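Local coordinates for designed helical repeat protein (PDB 5CWF), which has no known biological function but was designed computationally to fold into a compact all-helical array of repeated helices, at residues S2-K7 with V53-A58; A96-A101 with E146-V151. All blocks are in the same frame, centred on the assembly; numbering follows the deposited sequence. Where two conformers were deposited one is given.

Contact 1: S2-K7 with V53-A58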
loop_
_atom_site.group_PDB
_atom_site.type_symbol
_atom_site.label_atom_id
_atom_site.label_comp_id
_atom_site.label_asym_id
_atom_site.label_seq_id
_atom_site.Cartn_x
_atom_site.Cartn_y
_atom_site.Cartn_z
ATOM N N SER A 2 7.527 -15.617 -7.718
ATOM C CA SER A 2 7.335 -16.860 -6.978
ATOM C C SER A 2 5.995 -17.515 -7.283
ATOM O O SER A 2 5.116 -16.909 -7.901
ATOM C CB SER A 2 7.413 -16.600 -5.476
ATOM O OG SER A 2 6.317 -15.801 -5.061
ATOM N N ASP A 3 5.849 -18.759 -6.835
ATOM C CA ASP A 3 4.612 -19.506 -7.016
ATOM C C ASP A 3 3.506 -19.008 -6.084
ATOM O O ASP A 3 2.330 -19.052 -6.446
ATOM C CB ASP A 3 4.850 -21.001 -6.782
ATOM C CG ASP A 3 5.797 -21.608 -7.797
ATOM O OD1 ASP A 3 5.923 -21.047 -8.906
ATOM O OD2 ASP A 3 6.415 -22.647 -7.482
ATOM N N GLU A 4 3.866 -18.541 -4.890
ATOM C CA GLU A 4 2.868 -17.947 -4.007
ATOM C C GLU A 4 2.376 -16.627 -4.594
ATOM O O GLU A 4 1.194 -16.296 -4.485
ATOM C CB GLU A 4 3.414 -17.736 -2.595
ATOM C CG GLU A 4 2.298 -17.455 -1.584
ATOM C CD GLU A 4 2.806 -17.184 -0.181
ATOM O OE1 GLU A 4 3.987 -17.485 0.096
ATOM O OE2 GLU A 4 2.022 -16.664 0.645
ATOM N N MET A 5 3.272 -15.888 -5.242
ATOM C CA MET A 5 2.876 -14.655 -5.905
ATOM C C MET A 5 1.970 -14.968 -7.090
ATOM O O MET A 5 0.960 -14.302 -7.286
ATOM C CB MET A 5 4.087 -13.854 -6.372
ATOM C CG MET A 5 3.714 -12.595 -7.130
ATOM S SD MET A 5 2.736 -11.391 -6.196
ATOM C CE MET A 5 3.943 -10.972 -4.967
ATOM N N LYS A 6 2.319 -15.987 -7.870
ATOM C CA LYS A 6 1.533 -16.304 -9.065
ATOM C C LYS A 6 0.095 -16.624 -8.676
ATOM O O LYS A 6 -0.838 -16.281 -9.413
ATOM C CB LYS A 6 2.138 -17.472 -9.848
ATOM C CG LYS A 6 3.280 -17.085 -10.783
ATOM C CD LYS A 6 3.884 -18.311 -11.468
ATOM C CE LYS A 6 4.931 -17.935 -12.517
ATOM N NZ LYS A 6 6.267 -17.627 -11.935
ATOM N N LYS A 7 -0.077 -17.290 -7.533
ATOM C CA LYS A 7 -1.414 -17.593 -7.010
ATOM C C LYS A 7 -2.186 -16.335 -6.619
ATOM O O LYS A 7 -3.373 -16.203 -6.923
ATOM C CB LYS A 7 -1.329 -18.522 -5.796
ATOM C CG LYS A 7 -1.255 -20.009 -6.129
ATOM C CD LYS A 7 -1.130 -20.869 -4.869
ATOM C CE LYS A 7 -2.264 -20.618 -3.876
ATOM N NZ LYS A 7 -2.193 -21.509 -2.685
ATOM N N VAL A 53 7.672 -7.077 -0.099
ATOM C CA VAL A 53 6.752 -5.951 -0.139
ATOM C C VAL A 53 5.644 -6.204 -1.156
ATOM O O VAL A 53 4.466 -5.977 -0.865
ATOM C CB VAL A 53 7.490 -4.631 -0.481
ATOM C CG1 VAL A 53 6.517 -3.450 -0.600
ATOM C CG2 VAL A 53 8.563 -4.348 0.547
ATOM N N MET A 54 6.011 -6.704 -2.338
ATOM C CA MET A 54 5.020 -6.903 -3.383
ATOM C C MET A 54 3.981 -7.946 -2.978
ATOM O O MET A 54 2.800 -7.790 -3.293
ATOM C CB MET A 54 5.671 -7.338 -4.694
ATOM C CG MET A 54 6.573 -6.311 -5.355
ATOM S SD MET A 54 5.813 -4.695 -5.580
ATOM C CE MET A 54 6.588 -3.780 -4.251
ATOM N N LEU A 55 4.400 -8.998 -2.278
ATOM C CA LEU A 55 3.440 -10.017 -1.839
ATOM C C LEU A 55 2.459 -9.451 -0.842
ATOM O O LEU A 55 1.244 -9.698 -0.931
ATOM C CB LEU A 55 4.166 -11.225 -1.257
ATOM C CG LEU A 55 3.294 -12.411 -0.827
ATOM C CD1 LEU A 55 2.523 -12.975 -2.019
ATOM C CD2 LEU A 55 4.149 -13.506 -0.181
ATOM N N ALA A 56 2.967 -8.680 0.110
ATOM C CA ALA A 56 2.094 -8.074 1.105
ATOM C C ALA A 56 1.079 -7.153 0.416
ATOM O O ALA A 56 -0.105 -7.182 0.737
ATOM C CB ALA A 56 2.913 -7.303 2.147
ATOM N N LEU A 57 1.530 -6.349 -0.539
ATOM C CA LEU A 57 0.621 -5.425 -1.241
ATOM C C LEU A 57 -0.456 -6.141 -2.051
ATOM O O LEU A 57 -1.634 -5.767 -1.998
ATOM C CB LEU A 57 1.410 -4.511 -2.180
ATOM C CG LEU A 57 2.314 -3.475 -1.489
ATOM C CD1 LEU A 57 3.046 -2.619 -2.511
ATOM C CD2 LEU A 57 1.464 -2.589 -0.556
ATOM N N ALA A 58 -0.049 -7.176 -2.771
ATOM C CA ALA A 58 -0.969 -7.967 -3.563
ATOM C C ALA A 58 -2.049 -8.563 -2.670
ATOM O O ALA A 58 -3.231 -8.481 -2.986
ATOM C CB ALA A 58 -0.210 -9.062 -4.306
#
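This contact joins two helices of a designed helical repeat array, the first turn of helix 3-21 and a part of the N-terminal half of helix 48-67. The short segments run nearly parallel, crossing at 24° with their axes 10.3 Å apart. That is a wide gap, and the long side chain of M5 bridges it. CB of M5 leaves its helix neither toward nor away from 53-58. CG lies anti to the backbone N (chi1 177°). The chain then bends at both chi2 and chi3, which brings its end round to 53-58. SD rests 4.2 Å from CB of A58. The terminal methyl goes further and lies against the backbone as well as the side chain of L55. CE is 3.7 Å from CB of L55, and it also touches CD1 of that leucine and CB of M54. M5 is buried, and L42 of helix 25-44 packs on it too.

E4 meets L55 at the more open edge. Its extended chain crosses the leucine at about a right angle. The carboxylate lies over one methyl, with OE2 3.9 Å from L55 CD2. This is a van der Waals contact. The same OE2 also forms a long, weak ion pair with K59.

S2 is the N-cap of helix 3-21. OG of S2 accepts from N of M5 at 3.1 Å, with an N-H...O angle of 151°. No hydrogen bond links the two segments. The tightest point is the M5 methyl, where CE stands just 3.3 Å from CA of L55.

Contact 2: A96-A101 with E146-V151; sequences AKVMLA and ELAKRV
Segment 146-151 begins with the exposed E146. L147 after it packs on Q169 and A170 of helix 160-176. A148 comes next and carries the contact with 96-101. Its methyl points at the other helix and meets the methyl of A101, CB to CB at 3.9 Å. The CA atoms of A101 and A148 are 5.8 Å apart. Two small side chains facing each other thus allow a close approach, with axes 8.6 Å apart and a crossing angle of 15°. This is an alanine-lined close packing of near-parallel helices in the designed helical repeat array. CB of A148 also touches two atoms of V98, its backbone O at 3.8 Å and its CG1, the branch anti to the backbone N, at 4.1 Å.

K149 follows at the solvent-exposed edge. Its chain bends at chi2 and reaches across the outside of the alanine pair. CD and NZ both pass over the methyl of A101, with NZ 4.0 Å from A101 CB. No hydrogen bond crosses between the segments. K97, on the same edge, has a salt bridge to E94. R150 faces helix 160-176, where it packs on I166 and its NH1 bonds to OE1 of Q169.

V151 packs on I166 of helix 160-176 and on I121 and I128 of helix 115-134. Segment 146-151 therefore sits among three helices: 93-111 through A148, 160-176 through L147, R150 and V151, and 115-134 through V151.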
loop_
_atom_site.group_PDB
_atom_site.type_symbol
_atom_site.label_atom_id
_atom_site.label_comp_id
_atom_site.label_asym_id
_atom_site.label_seq_id
_atom_site.Cartn_x
_atom_site.Cartn_y
_atom_site.Cartn_z
ATOM N N ALA A 96 12.861 0.427 1.269
ATOM C CA ALA A 96 12.159 -0.851 1.338
ATOM C C ALA A 96 11.598 -1.072 2.733
ATOM O O ALA A 96 10.510 -1.604 2.876
ATOM C CB ALA A 96 13.066 -2.010 0.949
ATOM N N LYS A 97 12.317 -0.638 3.761
ATOM C CA LYS A 97 11.813 -0.789 5.124
ATOM C C LYS A 97 10.546 0.023 5.343
ATOM O O LYS A 97 9.615 -0.445 5.985
ATOM C CB LYS A 97 12.875 -0.395 6.148
ATOM C CG LYS A 97 13.983 -1.443 6.269
ATOM C CD LYS A 97 14.900 -1.212 7.457
ATOM C CE LYS A 97 15.631 0.102 7.397
ATOM N NZ LYS A 97 16.979 -0.013 8.064
ATOM N N VAL A 98 10.525 1.249 4.833
ATOM C CA VAL A 98 9.338 2.080 4.949
ATOM C C VAL A 98 8.160 1.400 4.271
ATOM O O VAL A 98 7.078 1.279 4.825
ATOM C CB VAL A 98 9.554 3.467 4.303
ATOM C CG1 VAL A 98 8.242 4.249 4.197
ATOM C CG2 VAL A 98 10.625 4.262 5.046
ATOM N N MET A 99 8.397 0.946 3.047
ATOM C CA MET A 99 7.329 0.406 2.250
ATOM C C MET A 99 6.872 -0.945 2.785
ATOM O O MET A 99 5.693 -1.276 2.669
ATOM C CB MET A 99 7.763 0.295 0.785
ATOM C CG MET A 99 8.076 1.659 0.151
ATOM S SD MET A 99 6.896 2.963 0.501
ATOM C CE MET A 99 7.913 4.382 0.079
ATOM N N LEU A 100 7.776 -1.720 3.388
ATOM C CA LEU A 100 7.330 -2.997 3.958
ATOM C C LEU A 100 6.391 -2.732 5.140
ATOM O O LEU A 100 5.374 -3.392 5.295
ATOM C CB LEU A 100 8.516 -3.857 4.382
ATOM C CG LEU A 100 8.132 -5.233 4.949
ATOM C CD1 LEU A 100 7.361 -6.021 3.907
ATOM C CD2 LEU A 100 9.346 -6.022 5.423
ATOM N N ALA A 101 6.734 -1.746 5.956
ATOM C CA ALA A 101 5.887 -1.380 7.092
ATOM C C ALA A 101 4.521 -0.905 6.610
ATOM O O ALA A 101 3.493 -1.288 7.169
ATOM C CB ALA A 101 6.566 -0.300 7.938
ATOM N N GLU A 146 9.921 5.968 10.835
ATOM C CA GLU A 146 9.319 6.066 12.163
ATOM C C GLU A 146 7.804 6.284 12.081
ATOM O O GLU A 146 7.019 5.706 12.868
ATOM C CB GLU A 146 10.027 7.176 12.935
ATOM C CG GLU A 146 11.525 6.836 13.162
ATOM C CD GLU A 146 11.748 5.394 13.693
ATOM O OE1 GLU A 146 11.345 5.124 14.853
ATOM O OE2 GLU A 146 12.315 4.532 12.961
ATOM N N LEU A 147 7.375 7.081 11.116
ATOM C CA LEU A 147 5.941 7.288 10.923
ATOM C C LEU A 147 5.242 6.037 10.392
ATOM O O LEU A 147 4.143 5.720 10.817
ATOM C CB LEU A 147 5.688 8.449 9.983
ATOM C CG LEU A 147 6.081 9.835 10.479
ATOM C CD1 LEU A 147 5.573 10.855 9.473
ATOM C CD2 LEU A 147 5.503 10.130 11.857
ATOM N N ALA A 148 5.899 5.323 9.488
ATOM C CA ALA A 148 5.357 4.092 8.922
ATOM C C ALA A 148 5.192 3.010 9.980
ATOM O O ALA A 148 4.236 2.242 9.963
ATOM C CB ALA A 148 6.274 3.601 7.780
ATOM N N LYS A 149 6.141 2.959 10.910
ATOM C CA LYS A 149 6.062 2.030 12.027
ATOM C C LYS A 149 4.834 2.359 12.874
ATOM O O LYS A 149 4.157 1.471 13.404
ATOM C CB LYS A 149 7.316 2.119 12.905
ATOM C CG LYS A 149 8.607 1.551 12.315
ATOM C CD LYS A 149 8.423 0.225 11.609
ATOM C CE LYS A 149 9.780 -0.371 11.242
ATOM N NZ LYS A 149 9.724 -1.316 10.094
ATOM N N ARG A 150 4.540 3.649 13.008
ATOM C CA ARG A 150 3.366 4.067 13.792
ATOM C C ARG A 150 2.052 3.760 13.069
ATOM O O ARG A 150 1.056 3.430 13.715
ATOM C CB ARG A 150 3.461 5.553 14.113
ATOM C CG ARG A 150 4.571 5.844 15.093
ATOM C CD ARG A 150 4.768 7.327 15.340
ATOM N NE ARG A 150 3.539 7.984 15.778
ATOM C CZ ARG A 150 3.258 9.266 15.561
ATOM N NH1 ARG A 150 4.139 10.049 14.954
ATOM N NH2 ARG A 150 2.108 9.777 15.981
ATOM N N VAL A 151 2.061 3.820 11.742
ATOM C CA VAL A 151 0.883 3.461 10.955
ATOM C C VAL A 151 0.567 1.980 11.152
ATOM O O VAL A 151 -0.590 1.595 11.370
ATOM C CB VAL A 151 1.102 3.750 9.449
ATOM C CG1 VAL A 151 -0.082 3.235 8.616
ATOM C CG2 VAL A 151 1.273 5.233 9.217
#

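Both contacts pair nearly parallel helices and are mostly buried, with charged side chains at their margins. They hold different elements: helices 3-21 and 48-67 in contact 1, helices 93-111 and 138-156 in contact 2. Their centres are 19 Å apart, yet they touch. V53 CG2 packs 3.9 Å from L100 CB, so helices 48-67 and 93-111 join them into one row. Contact 1 lies at the N-terminal edge of the array and fills a wider gap with methionine and leucine. Contact 2 brings its helices closer on alanine and valine. At the margin, contact 1 uses a glutamate and contact 2 lysines. A long thioether does the reaching in contact 1, whereas contact 2 rests on methyl against methyl.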